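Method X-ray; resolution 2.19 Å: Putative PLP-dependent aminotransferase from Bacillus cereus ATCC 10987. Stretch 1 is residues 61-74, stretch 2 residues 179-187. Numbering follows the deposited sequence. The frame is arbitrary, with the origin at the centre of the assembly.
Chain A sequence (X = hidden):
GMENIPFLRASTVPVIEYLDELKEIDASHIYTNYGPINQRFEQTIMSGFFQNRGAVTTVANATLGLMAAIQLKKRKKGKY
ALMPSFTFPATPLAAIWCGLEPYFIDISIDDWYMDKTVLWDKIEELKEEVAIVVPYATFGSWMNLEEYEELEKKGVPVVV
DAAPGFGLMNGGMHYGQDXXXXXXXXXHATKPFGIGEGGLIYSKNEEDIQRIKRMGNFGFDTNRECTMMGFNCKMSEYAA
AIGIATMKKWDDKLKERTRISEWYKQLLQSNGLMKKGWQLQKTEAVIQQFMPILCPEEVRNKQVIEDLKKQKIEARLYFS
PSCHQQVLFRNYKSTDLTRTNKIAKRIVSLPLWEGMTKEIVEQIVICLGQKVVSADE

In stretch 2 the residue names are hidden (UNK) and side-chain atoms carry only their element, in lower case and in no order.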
# COMPACT_ATOMS: atom_id res chain seq x y z
N ASN A 61 1.35 -4.11 -2.92
CA ASN A 61 2.76 -4.46 -2.97
C ASN A 61 3.03 -5.61 -1.96
O ASN A 61 2.21 -5.87 -1.05
CB ASN A 61 3.66 -3.21 -2.75
CG ASN A 61 3.57 -2.64 -1.36
OD1 ASN A 61 3.83 -3.34 -0.37
ND2 ASN A 61 3.29 -1.32 -1.27
N ALA A 62 4.14 -6.31 -2.14
CA ALA A 62 4.48 -7.50 -1.30
C ALA A 62 4.73 -7.12 0.14
O ALA A 62 4.50 -7.93 1.02
CB ALA A 62 5.72 -8.23 -1.84
N THR A 63 5.21 -5.90 0.38
CA THR A 63 5.45 -5.50 1.76
C THR A 63 4.15 -5.50 2.54
O THR A 63 4.06 -6.08 3.63
CB THR A 63 6.17 -4.17 1.87
OG1 THR A 63 7.36 -4.28 1.08
CG2 THR A 63 6.50 -3.88 3.35
N LEU A 64 3.12 -4.92 1.93
CA LEU A 64 1.77 -4.90 2.52
C LEU A 64 1.16 -6.31 2.60
O LEU A 64 0.42 -6.64 3.52
CB LEU A 64 0.85 -4.02 1.72
CG LEU A 64 1.28 -2.55 1.64
CD1 LEU A 64 0.46 -1.90 0.52
CD2 LEU A 64 1.12 -1.84 3.01
N GLY A 65 1.47 -7.15 1.64
CA GLY A 65 1.02 -8.53 1.70
C GLY A 65 1.67 -9.23 2.90
O GLY A 65 1.02 -9.99 3.62
N LEU A 66 2.96 -8.98 3.11
CA LEU A 66 3.64 -9.57 4.24
C LEU A 66 2.92 -9.15 5.50
O LEU A 66 2.58 -10.01 6.36
CB LEU A 66 5.15 -9.21 4.29
CG LEU A 66 6.05 -10.12 3.45
CD1 LEU A 66 7.41 -9.48 3.18
CD2 LEU A 66 6.22 -11.47 4.14
N MSE A 67 2.66 -7.84 5.60
CA MSE A 67 2.00 -7.25 6.78
C MSE A 67 0.63 -7.87 7.05
O MSE A 67 0.33 -8.27 8.18
CB MSE A 67 1.92 -5.72 6.64
CG MSE A 67 3.29 -5.03 6.81
SE MSE A 67 3.25 -3.22 6.13
CE MSE A 67 2.13 -2.53 7.39
N ALA A 68 -0.17 -8.00 6.00
CA ALA A 68 -1.50 -8.56 6.11
C ALA A 68 -1.40 -10.00 6.63
O ALA A 68 -2.08 -10.38 7.62
CB ALA A 68 -2.16 -8.57 4.76
N ALA A 69 -0.56 -10.79 5.95
CA ALA A 69 -0.39 -12.21 6.24
C ALA A 69 0.10 -12.47 7.68
O ALA A 69 -0.47 -13.28 8.38
CB ALA A 69 0.53 -12.88 5.20
N ILE A 70 1.12 -11.77 8.11
CA ILE A 70 1.63 -11.91 9.49
C ILE A 70 0.58 -11.51 10.52
O ILE A 70 0.35 -12.24 11.49
CB ILE A 70 2.91 -11.06 9.68
CG1 ILE A 70 4.08 -11.70 8.92
CG2 ILE A 70 3.27 -10.84 11.18
CD1 ILE A 70 5.14 -10.73 8.50
N GLN A 71 -0.07 -10.36 10.30
CA GLN A 71 -1.16 -9.89 11.17
C GLN A 71 -2.26 -10.95 11.28
O GLN A 71 -2.67 -11.26 12.37
CB GLN A 71 -1.74 -8.55 10.66
CG GLN A 71 -2.88 -8.03 11.52
CD GLN A 71 -2.48 -7.76 12.96
OE1 GLN A 71 -1.36 -7.34 13.23
NE2 GLN A 71 -3.39 -8.01 13.89
N LEU A 72 -2.72 -11.52 10.17
CA LEU A 72 -3.75 -12.59 10.24
C LEU A 72 -3.28 -13.85 10.96
O LEU A 72 -3.99 -14.44 11.76
CB LEU A 72 -4.20 -13.01 8.82
CG LEU A 72 -5.16 -14.19 8.73
CD1 LEU A 72 -6.48 -13.80 9.37
CD2 LEU A 72 -5.33 -14.65 7.28
N LYS A 73 -2.06 -14.29 10.66
CA LYS A 73 -1.61 -15.62 11.02
C LYS A 73 -0.82 -15.66 12.33
O LYS A 73 -0.65 -16.71 12.90
CB LYS A 73 -0.77 -16.16 9.88
CG LYS A 73 -1.63 -16.61 8.70
CD LYS A 73 -0.89 -17.34 7.62
CE LYS A 73 -0.22 -18.65 8.08
NZ LYS A 73 -1.08 -19.84 8.13
N LYS A 74 -0.32 -14.53 12.82
CA LYS A 74 0.48 -14.59 14.02
C LYS A 74 -0.28 -15.15 15.25
O LYS A 74 -1.45 -14.88 15.46
CB LYS A 74 1.08 -13.22 14.36
CG LYS A 74 0.04 -12.18 14.69
CD LYS A 74 0.58 -10.76 14.92
CE LYS A 74 -0.53 -9.91 15.54
NZ LYS A 74 -0.02 -8.64 16.01
N UNK A 179 0.89 -25.27 -0.27
CA UNK A 179 1.38 -24.95 1.07
C UNK A 179 0.22 -24.47 1.97
O UNK A 179 -0.64 -23.66 1.55
c UNK A 179 4.51 -24.15 4.15
c UNK A 179 3.08 -22.23 2.71
c UNK A 179 4.48 -22.81 4.60
c UNK A 179 2.43 -23.88 0.96
c UNK A 179 3.83 -24.48 2.98
c UNK A 179 3.78 -21.85 3.87
c UNK A 179 3.10 -23.53 2.26
N UNK A 180 0.21 -24.99 3.20
CA UNK A 180 -0.83 -24.64 4.16
C UNK A 180 -0.73 -23.22 4.66
O UNK A 180 -1.75 -22.64 5.00
o UNK A 180 -1.04 -26.85 4.94
c UNK A 180 -0.74 -25.55 5.36
N UNK A 181 0.48 -22.70 4.79
CA UNK A 181 0.68 -21.33 5.23
C UNK A 181 0.39 -20.36 4.10
O UNK A 181 -0.43 -20.63 3.21
N UNK A 182 1.06 -19.22 4.15
CA UNK A 182 0.91 -18.22 3.10
C UNK A 182 2.24 -17.96 2.43
O UNK A 182 3.29 -18.07 3.08
c UNK A 182 0.34 -16.93 3.68
c UNK A 182 -3.74 -16.13 3.64
se UNK A 182 -2.13 -15.65 4.62
c UNK A 182 -1.14 -17.04 3.77
N UNK A 183 2.18 -17.69 1.13
CA UNK A 183 3.35 -17.29 0.34
C UNK A 183 3.09 -15.90 -0.24
O UNK A 183 2.05 -15.64 -0.84
c UNK A 183 4.94 -18.01 -1.42
c UNK A 183 3.64 -18.33 -0.77
c UNK A 183 4.53 -20.76 -0.58
c UNK A 183 3.57 -19.75 -0.14
N UNK A 184 4.05 -15.01 -0.02
CA UNK A 184 4.03 -13.66 -0.56
C UNK A 184 5.01 -13.52 -1.73
O UNK A 184 6.14 -13.96 -1.67
c UNK A 184 2.19 -13.31 1.73
c UNK A 184 3.66 -12.82 1.85
c UNK A 184 4.22 -11.23 -0.04
c UNK A 184 4.42 -12.61 0.51
N UNK A 185 4.53 -12.94 -2.82
CA UNK A 185 5.32 -12.70 -3.99
C UNK A 185 5.14 -11.24 -4.37
O UNK A 185 4.07 -10.63 -4.12
c UNK A 185 3.42 -15.53 -4.72
c UNK A 185 4.84 -13.52 -5.20
c UNK A 185 4.67 -15.00 -5.04
c UNK A 185 4.26 -17.82 -4.83
c UNK A 185 5.51 -17.33 -5.21
c UNK A 185 3.22 -16.91 -4.60
o UNK A 185 3.98 -19.21 -4.72
c UNK A 185 5.71 -15.89 -5.34
N UNK A 186 6.15 -10.72 -5.05
CA UNK A 186 6.16 -9.34 -5.49
C UNK A 186 6.04 -9.22 -7.01
O UNK A 186 6.57 -10.04 -7.74
o UNK A 186 7.47 -7.31 -5.47
c UNK A 186 7.43 -8.64 -5.01
N UNK A 187 5.35 -8.17 -7.46
CA UNK A 187 5.30 -7.80 -8.86
C UNK A 187 5.98 -6.41 -9.07
O UNK A 187 5.70 -5.68 -10.03
c UNK A 187 3.86 -7.72 -9.36
c UNK A 187 3.60 -10.26 -9.46
c UNK A 187 1.44 -11.32 -9.11
c UNK A 187 1.68 -8.92 -8.96
c UNK A 187 2.80 -11.42 -9.37
c UNK A 187 0.88 -10.08 -8.88
c UNK A 187 3.05 -9.00 -9.23
O HOH W 1 -2.59 -19.98 6.00

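Position 179 carries one carbon followed by a six-carbon ring without oxygen, and it touches nothing on stretch 1; it is F179. Position 180 has one carbon and one oxygen. That oxygen is hydrogen-bonded elsewhere in the structure, while the backbone O lies 4.3 Å from K73 NZ, too far for a direct hydrogen bond; a water fills the gap, accepting from K73 NZ at 2.6 Å and donating to the backbone O of 180 at 3.0 Å. Two atoms, one of them oxygen, make this S180.

Position 181 has no side-chain atoms, so it is G181. Its CA sits 3.7 Å from K73 NZ, and an ideal CB here would fall 2.6 Å from F179 CE2, a clash that leaves room for hydrogen alone.

Position 182 holds an unbranched chain of two carbons, a selenium and a last carbon. The selenium lies 3.9 Å from A69 CB and 3.7 Å from K73 CD, and the terminal carbon is 4.2 Å from L72 CD2. Selenium identifies selenomethionine, M182.

Position 183 shows four carbons forked at the first, one arm two carbons long. Its CA-to-CB bond points away from the helix and it makes no contact: I183. Position 184 has the same fork but points toward the helix, with its carbons among A62, G65, L66 and A69. This is I184, whose CG2 is 3.8 Å from A62 CB, CG1 3.7 Å from L66 CD2 and CD1 3.9 Å from A69 CB.

Position 185 bears a six-carbon ring with one oxygen and points away; its backbone O comes nearest, 3.7 Å from A62 CB, while the ring stays clear of the helix. It is Y185. Position 186 has one carbon and one oxygen, and its CB packs 3.6 Å from A62 CB: S186. Position 187, a carbon and an oxygen-free six-carbon ring, stays clear of stretch 1 and is F187.

The rule is alternation read against a helix. Strand 182-186 runs nearly antiparallel to helix 62-73, at 166°, with the axes 7.7 Å apart at closest approach. M182 and I184 face the helix while I183 and Y185 turn away. At A62, G65 and A69 the helix offers little or no side chain to I184; an ideal CB on G65 would stand 3.5 Å from I184 CG2, close but not a clash in itself. No direct hydrogen bond crosses the interface; apolar packing carries its middle, and the water between K73 and S180 adds a polar link at one end. At the other end of the helix, N61 OD1 caps L64 N at 2.9 Å.

Stretch 2, residues 179-187: FSGMIIYSF
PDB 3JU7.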